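Local atomic coordinates of lysine-specific demethylase REF6 (Arabidopsis thaliana, PDB entry 6A58), a protein that demethylates di- and trimethylated histone H3 and binds DNA through four C-terminal C2H2 zinc fingers, the part described here. Residues R45-I50 / G54-S59; C113-R118 / S124-K129; L76-K81 / T94-V99; M32-S35 / Q39-L42; E28-S33 / F58-L63. One frame throughout, in Å; residues are numbered along the deposited sequence.

Interaction 1: R45-I50 / G54-S59; sequences RNICPI and GKNFFS. With ZN (zinc ion), chain C.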
# COMPACT_ATOMS: atom_id res chain seq x y z
N ARG A 45 -19.22 -14.44 -3.41
CA ARG A 45 -19.67 -14.06 -4.76
C ARG A 45 -18.95 -12.81 -5.27
O ARG A 45 -19.37 -12.21 -6.27
CB ARG A 45 -21.18 -13.85 -4.76
CG ARG A 45 -21.97 -15.15 -4.61
CD ARG A 45 -23.44 -14.88 -4.36
NE ARG A 45 -24.03 -14.01 -5.38
CZ ARG A 45 -25.26 -13.50 -5.32
NH1 ARG A 45 -26.07 -13.77 -4.29
NH2 ARG A 45 -25.69 -12.71 -6.30
N ASN A 46 -17.87 -12.42 -4.60
CA ASN A 46 -17.02 -11.29 -4.99
C ASN A 46 -17.76 -9.95 -5.09
O ASN A 46 -17.46 -9.13 -5.96
CB ASN A 46 -16.26 -11.63 -6.29
CG ASN A 46 -15.40 -12.87 -6.14
OD1 ASN A 46 -15.44 -13.77 -6.98
ND2 ASN A 46 -14.64 -12.94 -5.06
N ILE A 47 -18.69 -9.74 -4.17
CA ILE A 47 -19.41 -8.48 -4.04
C ILE A 47 -18.65 -7.64 -3.01
O ILE A 47 -18.31 -8.14 -1.93
CB ILE A 47 -20.86 -8.69 -3.57
CG1 ILE A 47 -21.64 -9.54 -4.58
CG2 ILE A 47 -21.56 -7.34 -3.37
CD1 ILE A 47 -22.88 -10.19 -4.02
N CYS A 48 -18.38 -6.38 -3.35
CA CYS A 48 -17.66 -5.47 -2.44
C CYS A 48 -18.27 -5.46 -1.03
O CYS A 48 -19.49 -5.41 -0.89
CB CYS A 48 -17.69 -4.05 -3.01
SG CYS A 48 -16.77 -2.87 -2.00
N PRO A 49 -17.42 -5.51 0.02
CA PRO A 49 -17.94 -5.53 1.40
C PRO A 49 -18.46 -4.19 1.93
O PRO A 49 -19.02 -4.17 3.03
CB PRO A 49 -16.71 -5.96 2.22
CG PRO A 49 -15.56 -5.46 1.43
CD PRO A 49 -15.95 -5.65 -0.01
N ILE A 50 -18.28 -3.10 1.19
CA ILE A 50 -18.58 -1.75 1.69
C ILE A 50 -20.02 -1.34 1.38
O ILE A 50 -20.49 -1.49 0.25
CB ILE A 50 -17.59 -0.71 1.09
CG1 ILE A 50 -16.13 -1.08 1.43
CG2 ILE A 50 -17.93 0.71 1.55
CD1 ILE A 50 -15.81 -1.19 2.91
N GLY A 54 -21.73 -1.86 -4.08
CA GLY A 54 -22.43 -2.79 -4.96
C GLY A 54 -21.64 -3.39 -6.12
O GLY A 54 -22.18 -4.19 -6.87
N LYS A 55 -20.36 -3.03 -6.27
CA LYS A 55 -19.55 -3.54 -7.37
C LYS A 55 -19.25 -5.03 -7.17
O LYS A 55 -18.94 -5.46 -6.06
CB LYS A 55 -18.26 -2.74 -7.53
CG LYS A 55 -18.49 -1.30 -7.97
CD LYS A 55 -17.17 -0.56 -8.09
CE LYS A 55 -17.32 0.78 -8.81
NZ LYS A 55 -18.15 1.75 -8.05
N ASN A 56 -19.39 -5.81 -8.25
CA ASN A 56 -19.07 -7.24 -8.27
C ASN A 56 -17.83 -7.46 -9.11
O ASN A 56 -17.58 -6.71 -10.07
CB ASN A 56 -20.21 -8.05 -8.90
CG ASN A 56 -21.46 -8.13 -8.03
OD1 ASN A 56 -22.07 -9.20 -7.94
ND2 ASN A 56 -21.87 -7.01 -7.44
N PHE A 57 -17.07 -8.51 -8.79
CA PHE A 57 -15.79 -8.79 -9.47
C PHE A 57 -15.67 -10.23 -9.94
O PHE A 57 -16.34 -11.12 -9.43
CB PHE A 57 -14.63 -8.38 -8.55
CG PHE A 57 -14.60 -6.91 -8.29
CD1 PHE A 57 -13.93 -6.06 -9.16
CD2 PHE A 57 -15.31 -6.36 -7.23
CE1 PHE A 57 -13.93 -4.69 -8.95
CE2 PHE A 57 -15.32 -4.99 -7.01
CZ PHE A 57 -14.63 -4.16 -7.88
N PHE A 58 -14.82 -10.44 -10.94
CA PHE A 58 -14.69 -11.75 -11.60
C PHE A 58 -13.91 -12.76 -10.76
O PHE A 58 -14.13 -13.97 -10.88
CB PHE A 58 -14.02 -11.58 -12.97
CG PHE A 58 -13.95 -12.85 -13.78
CD1 PHE A 58 -15.10 -13.36 -14.38
CD2 PHE A 58 -12.75 -13.54 -13.93
CE1 PHE A 58 -15.05 -14.54 -15.12
CE2 PHE A 58 -12.70 -14.71 -14.67
CZ PHE A 58 -13.85 -15.21 -15.26
N SER A 59 -13.01 -12.26 -9.91
CA SER A 59 -12.23 -13.12 -9.03
C SER A 59 -12.09 -12.48 -7.66
O SER A 59 -12.35 -11.29 -7.46
CB SER A 59 -10.85 -13.39 -9.62
OG SER A 59 -9.96 -12.31 -9.39
ZN ZN C . -16.50 -1.15 -3.39
O HOH W 1 -20.99 -11.71 -8.31
O HOH W 2 -20.96 -3.34 -1.67
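Segments 45-50 and 54-59 run in broadly opposed directions, 130° apart, and join at a single backbone bridge in which I47 lies beside N56, forming the short hairpin-like start of the second C2H2 zinc finger. Two bonds flank this pair. C48 N reaches K55 O at 2.9 Å in a nearly straight line (171°), whereas F57 N meets N46 O at 2.9 Å along a more bent path and lies tilted out of the carbonyl plane. The same N46 oxygen also takes a CA-H...O contact from N56.

The side chains of I47 and N56 lie next to each other and point the same way, with I47 CG1 3.4 Å from N56 OD1. A water bridges the segments, donating to both N56 OD1 and R45 O; the amide is anchored through this water, and N56 ND2 adds only a weak bond back to G54 O. N46, the positive-phi C' residue of the Schellman motif ending helix 37-44, points its CB toward the other segment. That CB sits 3.2 Å from F57 O, and the N46 amide lies against the backbone of S59, the N-cap residue of helix 60-70. At the other end C48 enters the zinc site, completed by C53, H66 and H70, while a second water links C48 O, I50 O and G54 N. C48 SG holds zinc at 2.2 Å and also accepts a bond from I50 N, 3.5 Å away and close to straight at 165°.

Interaction 2: C113-R118 / S124-K129; sequences CGQTFR and SRHKRK. With ZN (zinc ion), chain E.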
# COMPACT_ATOMS: atom_id res chain seq x y z
N CYS A 113 28.65 12.86 -13.68
CA CYS A 113 27.25 13.07 -13.27
C CYS A 113 27.17 13.58 -11.83
O CYS A 113 26.77 14.72 -11.59
CB CYS A 113 26.43 11.79 -13.46
SG CYS A 113 24.68 11.97 -13.06
N GLY A 114 27.54 12.72 -10.87
CA GLY A 114 27.52 13.07 -9.45
C GLY A 114 26.15 13.28 -8.82
O GLY A 114 26.05 13.79 -7.70
N GLN A 115 25.09 12.86 -9.51
CA GLN A 115 23.72 13.14 -9.07
C GLN A 115 23.31 12.16 -7.97
O GLN A 115 23.69 10.99 -8.02
CB GLN A 115 22.77 13.06 -10.27
CG GLN A 115 21.46 13.79 -10.07
CD GLN A 115 20.72 14.12 -11.36
OE1 GLN A 115 21.31 14.16 -12.45
NE2 GLN A 115 19.43 14.36 -11.24
N THR A 116 22.55 12.65 -6.99
CA THR A 116 22.03 11.81 -5.90
C THR A 116 20.51 11.83 -5.86
O THR A 116 19.87 12.77 -6.36
CB THR A 116 22.55 12.26 -4.52
OG1 THR A 116 21.96 13.52 -4.17
CG2 THR A 116 24.07 12.38 -4.52
N PHE A 117 19.93 10.80 -5.24
CA PHE A 117 18.47 10.61 -5.19
C PHE A 117 18.03 10.13 -3.81
O PHE A 117 18.78 9.41 -3.14
CB PHE A 117 18.03 9.63 -6.29
CG PHE A 117 18.53 10.03 -7.64
CD1 PHE A 117 17.80 10.90 -8.43
CD2 PHE A 117 19.77 9.58 -8.10
CE1 PHE A 117 18.28 11.31 -9.67
CE2 PHE A 117 20.26 9.99 -9.33
CZ PHE A 117 19.51 10.85 -10.11
N ARG A 118 16.84 10.54 -3.40
CA ARG A 118 16.26 10.17 -2.11
C ARG A 118 15.52 8.84 -2.18
O ARG A 118 15.54 8.07 -1.21
CB ARG A 118 15.31 11.26 -1.61
CG ARG A 118 14.86 11.09 -0.17
CD ARG A 118 13.98 12.23 0.33
NE ARG A 118 14.49 13.54 -0.05
CZ ARG A 118 15.57 14.14 0.46
NH1 ARG A 118 16.32 13.56 1.40
NH2 ARG A 118 15.91 15.35 0.01
N SER A 124 16.15 4.92 -10.49
CA SER A 124 15.81 4.04 -11.62
C SER A 124 15.32 4.83 -12.84
O SER A 124 15.70 4.52 -13.97
CB SER A 124 14.74 3.02 -11.22
OG SER A 124 15.22 2.17 -10.19
N ARG A 125 14.49 5.85 -12.60
CA ARG A 125 14.02 6.75 -13.66
C ARG A 125 15.17 7.50 -14.33
O ARG A 125 15.18 7.66 -15.55
CB ARG A 125 12.99 7.73 -13.09
CG ARG A 125 12.36 8.66 -14.13
CD ARG A 125 11.15 9.38 -13.56
NE ARG A 125 11.49 10.21 -12.40
CZ ARG A 125 10.62 10.93 -11.69
NH1 ARG A 125 9.32 10.95 -12.01
NH2 ARG A 125 11.04 11.64 -10.65
N HIS A 126 16.12 7.97 -13.52
CA HIS A 126 17.32 8.66 -14.02
C HIS A 126 18.17 7.75 -14.91
O HIS A 126 18.62 8.17 -15.98
CB HIS A 126 18.16 9.20 -12.86
CG HIS A 126 19.47 9.79 -13.27
ND1 HIS A 126 19.57 11.03 -13.87
CD2 HIS A 126 20.74 9.33 -13.15
CE1 HIS A 126 20.84 11.30 -14.11
NE2 HIS A 126 21.57 10.29 -13.68
N LYS A 127 18.39 6.51 -14.46
CA LYS A 127 19.16 5.52 -15.23
C LYS A 127 18.48 5.09 -16.53
O LYS A 127 19.16 4.75 -17.50
CB LYS A 127 19.49 4.29 -14.37
CG LYS A 127 20.54 4.55 -13.31
CD LYS A 127 20.94 3.28 -12.57
CE LYS A 127 19.87 2.84 -11.58
NZ LYS A 127 20.29 1.64 -10.79
N ARG A 128 17.14 5.10 -16.56
CA ARG A 128 16.38 4.84 -17.78
C ARG A 128 16.41 6.03 -18.74
O ARG A 128 16.65 5.86 -19.94
CB ARG A 128 14.92 4.48 -17.47
CG ARG A 128 14.71 3.07 -16.94
CD ARG A 128 13.25 2.66 -17.02
NE ARG A 128 12.37 3.60 -16.30
CZ ARG A 128 12.10 3.56 -14.99
NH1 ARG A 128 12.62 2.64 -14.19
NH2 ARG A 128 11.28 4.48 -14.48
N LYS A 129 16.15 7.23 -18.21
CA LYS A 129 16.07 8.45 -19.02
C LYS A 129 17.41 8.80 -19.67
O LYS A 129 17.47 9.09 -20.86
CB LYS A 129 15.57 9.63 -18.17
CG LYS A 129 15.23 10.89 -18.97
CD LYS A 129 14.56 11.96 -18.11
CE LYS A 129 13.04 11.90 -18.18
NZ LYS A 129 12.45 10.68 -17.56
ZN ZN E . 23.69 9.94 -13.59
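F117 lays its CZ atom over the imidazole of H126 in the fourth C2H2 finger, where strand 116-117 packs on helix 120-129 just beside the zinc. The two side chains cross at about a right angle, with their ring planes inclined by 40°. F117 CZ lies over one face of the imidazole, displaced toward its rim, and comes to 3.3 Å from H126 CG and 3.5 Å from H126 CB. A serine in place of F117 would probably leave the face of H126 under CZ without its aromatic support, so that the imidazole could turn more readily about its bond to CB and hold the metal less rigidly. The histidine CG stands anti to the backbone N (chi1 174°), which swings the ring off the helix toward the strand and lets H126 NE2 bind zinc at 2.1 Å.

Q115 approaches another part of the same ring: its extended chain carries OE1 to 3.3 Å from H126 CE1, with the amide turned 56° from the imidazole plane. C113 brings a sulfur ligand, presumably a thiolate, and C108 and H132 complete the coordination, the latter through ND1 and with its ring nearly perpendicular to that of H126. C113 SG lies 3.6 Å from H126 NE2, binds zinc at 2.3 Å and accepts a long, weak bond from Q115 N at 3.7 Å.

Interaction 3: L76-K81 / T94-V99; sequences LKCPWK and TEHIRV. With ZN (zinc ion), chain D.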
# COMPACT_ATOMS: atom_id res chain seq x y z
N LEU A 76 0.56 4.04 9.92
CA LEU A 76 1.95 4.26 10.32
C LEU A 76 2.28 5.75 10.39
O LEU A 76 2.34 6.42 9.35
CB LEU A 76 2.88 3.55 9.32
CG LEU A 76 2.63 2.05 9.14
CD1 LEU A 76 3.59 1.50 8.09
CD2 LEU A 76 2.76 1.29 10.45
N LYS A 77 2.49 6.25 11.61
CA LYS A 77 2.77 7.67 11.84
C LYS A 77 4.25 7.95 11.65
O LYS A 77 5.10 7.13 11.99
CB LYS A 77 2.37 8.09 13.26
CG LYS A 77 0.87 8.11 13.51
CD LYS A 77 0.55 8.71 14.87
CE LYS A 77 -0.92 9.09 14.99
NZ LYS A 77 -1.82 7.91 14.90
N CYS A 78 4.56 9.13 11.11
CA CYS A 78 5.94 9.58 11.03
C CYS A 78 6.49 9.78 12.44
O CYS A 78 5.81 10.38 13.28
CB CYS A 78 6.03 10.89 10.25
SG CYS A 78 7.73 11.48 10.08
N PRO A 79 7.70 9.27 12.72
CA PRO A 79 8.28 9.40 14.06
C PRO A 79 8.96 10.75 14.34
O PRO A 79 9.40 10.97 15.46
CB PRO A 79 9.33 8.29 14.08
CG PRO A 79 9.80 8.21 12.68
CD PRO A 79 8.57 8.45 11.84
N TRP A 80 9.03 11.64 13.34
CA TRP A 80 9.72 12.93 13.48
C TRP A 80 8.81 13.91 14.22
O TRP A 80 7.73 14.23 13.73
CB TRP A 80 10.07 13.47 12.09
CG TRP A 80 11.29 14.34 12.00
CD1 TRP A 80 11.32 15.69 11.81
CD2 TRP A 80 12.65 13.91 12.03
NE1 TRP A 80 12.62 16.13 11.75
CE2 TRP A 80 13.46 15.06 11.89
CE3 TRP A 80 13.27 12.66 12.19
CZ2 TRP A 80 14.86 15.00 11.89
CZ3 TRP A 80 14.66 12.60 12.19
CH2 TRP A 80 15.43 13.76 12.03
N LYS A 81 9.24 14.37 15.39
CA LYS A 81 8.42 15.30 16.19
C LYS A 81 8.03 16.52 15.35
O LYS A 81 8.85 17.07 14.62
CB LYS A 81 9.17 15.77 17.44
CG LYS A 81 9.36 14.71 18.50
CD LYS A 81 10.42 15.12 19.52
CE LYS A 81 9.98 16.31 20.36
NZ LYS A 81 11.03 16.72 21.33
N THR A 94 9.36 5.05 5.47
CA THR A 94 10.83 5.08 5.48
C THR A 94 11.39 6.07 4.44
O THR A 94 12.30 6.84 4.76
CB THR A 94 11.41 3.67 5.26
OG1 THR A 94 11.01 2.83 6.34
CG2 THR A 94 12.94 3.70 5.19
N GLU A 95 10.85 6.03 3.23
CA GLU A 95 11.23 7.00 2.19
C GLU A 95 10.96 8.44 2.64
O GLU A 95 11.81 9.31 2.49
CB GLU A 95 10.52 6.70 0.87
CG GLU A 95 11.13 5.53 0.11
CD GLU A 95 10.56 5.33 -1.29
OE1 GLU A 95 9.59 6.02 -1.67
OE2 GLU A 95 11.09 4.47 -2.01
N HIS A 96 9.78 8.66 3.22
CA HIS A 96 9.41 9.99 3.73
C HIS A 96 10.37 10.53 4.80
O HIS A 96 10.71 11.72 4.77
CB HIS A 96 7.99 10.00 4.30
CG HIS A 96 7.69 11.20 5.13
ND1 HIS A 96 7.41 12.43 4.57
CD2 HIS A 96 7.65 11.37 6.47
CE1 HIS A 96 7.20 13.31 5.54
NE2 HIS A 96 7.34 12.69 6.70
N ILE A 97 10.79 9.68 5.73
CA ILE A 97 11.69 10.10 6.82
C ILE A 97 13.00 10.69 6.27
O ILE A 97 13.58 11.59 6.88
CB ILE A 97 11.96 8.95 7.82
CG1 ILE A 97 10.67 8.59 8.58
CG2 ILE A 97 13.04 9.33 8.84
CD1 ILE A 97 10.68 7.21 9.20
N ARG A 98 13.44 10.22 5.11
CA ARG A 98 14.63 10.77 4.45
C ARG A 98 14.50 12.26 4.12
O ARG A 98 15.51 12.96 4.04
CB ARG A 98 14.99 9.99 3.19
CG ARG A 98 15.37 8.54 3.44
CD ARG A 98 15.49 7.78 2.13
NE ARG A 98 15.52 6.34 2.36
CZ ARG A 98 15.23 5.41 1.44
NH1 ARG A 98 14.89 5.74 0.20
NH2 ARG A 98 15.28 4.12 1.78
N VAL A 99 13.27 12.75 3.93
CA VAL A 99 13.03 14.19 3.71
C VAL A 99 13.49 14.98 4.94
O VAL A 99 14.10 16.04 4.79
CB VAL A 99 11.54 14.50 3.40
CG1 VAL A 99 11.30 16.00 3.25
CG2 VAL A 99 11.09 13.76 2.14
ZN ZN D . 7.48 13.27 8.71
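The zinc site of the third C2H2 finger joins C78, just past strand 76-77, to H96 on helix 90-101, in the beta-beta-alpha fold of this motif. C78 SG binds the metal at 2.3 Å and H96 NE2 at 2.1 Å; C83 and H100 supply the other two ligands. The sulfur approaches the imidazole in its plane, at the ring edge, and lies 3.6 Å from both H96 NE2 and H96 CD2; the spacing from SG to NE2 is that of two ligands on one metal. With H96 CG anti to its main-chain nitrogen (chi1 166°), the ring leaves the helix toward the strands, and F87 meets it as well.

Beside the metal, the contact becomes apolar. I97 leans out from the next helical position so that its CD1 touches the ring of P79, 3.6 Å from P79 CD and 3.7 Å from P79 CG, while I97 CG1 lies 4.4 Å from C78 SG. The isoleucine therefore covers the cysteine-proline corner next to the zinc. The turn that follows adds a second layer: W80 stacks its indole on the ring of H100, another ligand of the same ion. Backbone bonds between L76 and F87 and between C78 and M85 tie the segment into its hairpin. The sulfur receives further support from within its own turn, where W80 N donates to C78 SG at 3.5 Å with an angle of 164°.

Interaction 4: M32-S35 / Q39-L42; sequences MSFS and QLML
F34 places its CG anti to the carbonyl carbon and beside the backbone N (chi1 -57°), while L40 takes the other common setting, with CG opposite its main-chain nitrogen (chi1 176°); the two torsions bring the phenyl ring and the leucine methyl together between strand 33-34 and helix 37-44. The side chains cross at about a right angle, and L40 CD1 comes to 3.9 Å from F34 CD2. Q39 contributes mainly through its backbone: its carbonyl O lies over one ring face, offset toward the rim and 3.9 Å from F34 CD1. Q39 CB adds an apolar touch at 4.0 Å from F34 CB before the chain bends at chi2 and carries the amide away.

The contact has no hydrogen bond across it and rests on packing alone. H43, a ligand of the first zinc, meets the same phenyl ring, so a glycine at F34 would probably open a gap between strand and helix, leaving L40 CD1 without the ring it packs on and H43 without one of its aromatic neighbours. F34, L40 and H43 follow C30 with the spacing of the classical C2H2 motif, in which a phenylalanine and a leucine form the small hydrophobic core beneath the zinc, kept here although this first finger is degenerate.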
# COMPACT_ATOMS: atom_id res chain seq x y z
N MET A 32 -10.21 -11.55 5.66
CA MET A 32 -11.44 -10.83 5.97
C MET A 32 -12.42 -11.68 6.77
O MET A 32 -12.41 -12.91 6.69
CB MET A 32 -12.12 -10.35 4.69
CG MET A 32 -11.31 -9.30 3.95
SD MET A 32 -12.21 -8.66 2.54
CE MET A 32 -10.97 -7.60 1.80
N SER A 33 -13.24 -11.01 7.57
CA SER A 33 -14.31 -11.65 8.33
C SER A 33 -15.55 -10.77 8.36
O SER A 33 -15.47 -9.57 8.07
CB SER A 33 -13.85 -11.98 9.75
OG SER A 33 -13.65 -10.80 10.49
N PHE A 34 -16.68 -11.38 8.71
CA PHE A 34 -18.01 -10.77 8.54
C PHE A 34 -18.91 -11.00 9.75
O PHE A 34 -18.74 -11.98 10.47
CB PHE A 34 -18.65 -11.31 7.25
CG PHE A 34 -17.80 -11.04 6.05
CD1 PHE A 34 -17.91 -9.84 5.37
CD2 PHE A 34 -16.80 -11.93 5.69
CE1 PHE A 34 -17.08 -9.55 4.31
CE2 PHE A 34 -15.96 -11.65 4.63
CZ PHE A 34 -16.10 -10.45 3.94
N SER A 35 -19.86 -10.09 9.94
CA SER A 35 -20.79 -10.14 11.07
C SER A 35 -21.84 -11.25 10.96
O SER A 35 -22.41 -11.66 11.97
CB SER A 35 -21.50 -8.78 11.23
OG SER A 35 -20.56 -7.73 11.40
N GLN A 39 -23.33 -12.09 4.87
CA GLN A 39 -22.29 -11.23 4.30
C GLN A 39 -21.06 -12.01 3.86
O GLN A 39 -20.37 -11.60 2.92
CB GLN A 39 -21.94 -10.09 5.26
CG GLN A 39 -23.10 -9.14 5.53
CD GLN A 39 -23.64 -8.45 4.28
OE1 GLN A 39 -22.91 -8.23 3.31
NE2 GLN A 39 -24.93 -8.13 4.30
N LEU A 40 -20.78 -13.14 4.51
CA LEU A 40 -19.74 -14.05 4.04
C LEU A 40 -20.11 -14.67 2.68
O LEU A 40 -19.26 -14.79 1.81
CB LEU A 40 -19.46 -15.15 5.07
CG LEU A 40 -18.45 -16.22 4.63
CD1 LEU A 40 -17.09 -15.60 4.37
CD2 LEU A 40 -18.36 -17.35 5.65
N MET A 41 -21.37 -15.08 2.53
CA MET A 41 -21.84 -15.64 1.25
C MET A 41 -21.75 -14.63 0.11
O MET A 41 -21.31 -14.96 -0.99
CB MET A 41 -23.27 -16.17 1.38
CG MET A 41 -23.38 -17.43 2.23
SD MET A 41 -25.05 -18.09 2.30
CE MET A 41 -25.83 -17.09 3.56
N LEU A 42 -22.14 -13.38 0.40
CA LEU A 42 -22.02 -12.30 -0.58
C LEU A 42 -20.56 -12.02 -0.92
O LEU A 42 -20.22 -11.77 -2.08
CB LEU A 42 -22.73 -11.03 -0.08
CG LEU A 42 -24.25 -11.16 0.10
CD1 LEU A 42 -24.81 -9.93 0.80
CD2 LEU A 42 -24.96 -11.39 -1.23

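Interaction 5: E28-S33 / F58-L63; sequences EGCTMS and FSHKYL. With ZN (zinc ion), chain B.
C30 and H60 meet at the first zinc ion, C30 SG binding it at 2.2 Å and H60 NE2 at 2.2 Å. The sulfur sits at the imidazole edge, in the ring plane, 3.4 Å from H60 CE1. Zinc is placed unevenly about the ring, at 2.7 Å from H60 CE1 but 3.5 Å from H60 CD2, so the metal lies off the line that would bisect the ring at NE2. C25 and H43 fill the remaining positions, and the rings of H43 and H60 meet almost perpendicularly.

In the next shell, M32 N donates to C30 SG at 3.6 Å with an angle of 163°, helping to orient the sulfur within its turn. H60 opens helix 60-70, whose N-cap residue S59 accepts a weak bond from Y62 N through OG, and N46 packs against the histidine. M32 and L63 both touch H43 from their own segments.

H60 belongs to the second finger, although the other three ligands come from the first. The metal therefore cross-links consecutive fingers, unlike a classical C2H2 unit that holds its own zinc, and two cysteine sulfurs, presumably thiolates, would largely balance its double positive charge.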
# COMPACT_ATOMS: atom_id res chain seq x y z
N GLU A 28 -7.93 -18.75 -0.09
CA GLU A 28 -6.48 -18.72 0.16
C GLU A 28 -5.96 -17.28 0.15
O GLU A 28 -6.23 -16.52 -0.78
CB GLU A 28 -5.72 -19.56 -0.88
CG GLU A 28 -4.28 -19.88 -0.50
CD GLU A 28 -4.16 -20.82 0.69
OE1 GLU A 28 -3.29 -20.58 1.55
OE2 GLU A 28 -4.93 -21.80 0.77
N GLY A 29 -5.26 -16.91 1.22
CA GLY A 29 -4.69 -15.57 1.36
C GLY A 29 -5.62 -14.51 1.93
O GLY A 29 -5.15 -13.42 2.26
N CYS A 30 -6.92 -14.80 2.06
CA CYS A 30 -7.88 -13.80 2.53
C CYS A 30 -7.87 -13.73 4.06
O CYS A 30 -7.84 -14.77 4.73
CB CYS A 30 -9.29 -14.11 2.05
SG CYS A 30 -10.43 -12.72 2.28
N THR A 31 -7.90 -12.52 4.60
CA THR A 31 -7.91 -12.31 6.05
C THR A 31 -9.18 -11.58 6.51
O THR A 31 -9.24 -11.09 7.63
CB THR A 31 -6.67 -11.51 6.49
OG1 THR A 31 -6.69 -10.21 5.90
CG2 THR A 31 -5.38 -12.23 6.09
N MET A 32 -10.21 -11.55 5.66
CA MET A 32 -11.44 -10.83 5.97
C MET A 32 -12.42 -11.68 6.77
O MET A 32 -12.41 -12.91 6.69
CB MET A 32 -12.12 -10.35 4.69
CG MET A 32 -11.31 -9.30 3.95
SD MET A 32 -12.21 -8.66 2.54
CE MET A 32 -10.97 -7.60 1.80
N SER A 33 -13.24 -11.01 7.57
CA SER A 33 -14.31 -11.65 8.33
C SER A 33 -15.55 -10.77 8.36
O SER A 33 -15.47 -9.57 8.07
CB SER A 33 -13.85 -11.98 9.75
OG SER A 33 -13.65 -10.80 10.49
N PHE A 58 -14.82 -10.44 -10.94
CA PHE A 58 -14.69 -11.75 -11.60
C PHE A 58 -13.91 -12.76 -10.76
O PHE A 58 -14.13 -13.97 -10.88
CB PHE A 58 -14.02 -11.58 -12.97
CG PHE A 58 -13.95 -12.85 -13.78
CD1 PHE A 58 -15.10 -13.36 -14.38
CD2 PHE A 58 -12.75 -13.54 -13.93
CE1 PHE A 58 -15.05 -14.54 -15.12
CE2 PHE A 58 -12.70 -14.71 -14.67
CZ PHE A 58 -13.85 -15.21 -15.26
N SER A 59 -13.01 -12.26 -9.91
CA SER A 59 -12.23 -13.12 -9.03
C SER A 59 -12.09 -12.48 -7.66
O SER A 59 -12.35 -11.29 -7.46
CB SER A 59 -10.85 -13.39 -9.62
OG SER A 59 -9.96 -12.31 -9.39
N HIS A 60 -11.62 -13.30 -6.73
CA HIS A 60 -11.39 -12.87 -5.37
C HIS A 60 -10.21 -11.89 -5.25
O HIS A 60 -10.23 -11.01 -4.40
CB HIS A 60 -11.18 -14.10 -4.49
CG HIS A 60 -11.37 -13.82 -3.04
ND1 HIS A 60 -10.34 -13.36 -2.25
CD2 HIS A 60 -12.46 -13.91 -2.24
CE1 HIS A 60 -10.79 -13.19 -1.02
NE2 HIS A 60 -12.07 -13.52 -0.98
N LYS A 61 -9.20 -12.04 -6.11
CA LYS A 61 -8.07 -11.10 -6.15
C LYS A 61 -8.51 -9.68 -6.53
O LYS A 61 -8.07 -8.71 -5.92
CB LYS A 61 -6.98 -11.59 -7.11
CG LYS A 61 -5.64 -10.90 -6.92
CD LYS A 61 -4.57 -11.44 -7.85
CE LYS A 61 -4.75 -10.93 -9.27
NZ LYS A 61 -3.58 -11.26 -10.13
N TYR A 62 -9.37 -9.57 -7.55
CA TYR A 62 -9.94 -8.28 -7.97
C TYR A 62 -10.75 -7.61 -6.85
O TYR A 62 -10.68 -6.39 -6.67
CB TYR A 62 -10.84 -8.44 -9.20
CG TYR A 62 -10.10 -8.64 -10.51
CD1 TYR A 62 -9.22 -7.66 -11.00
CD2 TYR A 62 -10.30 -9.78 -11.29
CE1 TYR A 62 -8.55 -7.83 -12.20
CE2 TYR A 62 -9.64 -9.96 -12.50
CZ TYR A 62 -8.76 -8.98 -12.95
OH TYR A 62 -8.11 -9.15 -14.15
N LEU A 63 -11.52 -8.41 -6.12
CA LEU A 63 -12.33 -7.93 -5.00
C LEU A 63 -11.47 -7.30 -3.89
O LEU A 63 -11.75 -6.19 -3.44
CB LEU A 63 -13.15 -9.08 -4.41
CG LEU A 63 -13.98 -8.79 -3.15
CD1 LEU A 63 -15.16 -7.90 -3.49
CD2 LEU A 63 -14.41 -10.09 -2.49
ZN ZN B . -12.21 -13.56 1.19

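From the N terminus, segment 28-33 opens interaction 5, and its end overlaps the start of interaction 4, which closes the short turn from strand 33-34 into helix 37-44. Interaction 1 then closes the three-residue turn before helix 60-70 and shares F58 and S59 with the far segment of interaction 5. That longer closure thus spans most of the other two, tying the first finger to the second, and interactions 1 and 4 touch where I47 N probably bonds to L42 O. Interactions 3 and 2 follow in series as strand-to-helix closures within the third and fourth fingers, linked by a probable hydrogen bond from R98 NH1 to R118 O.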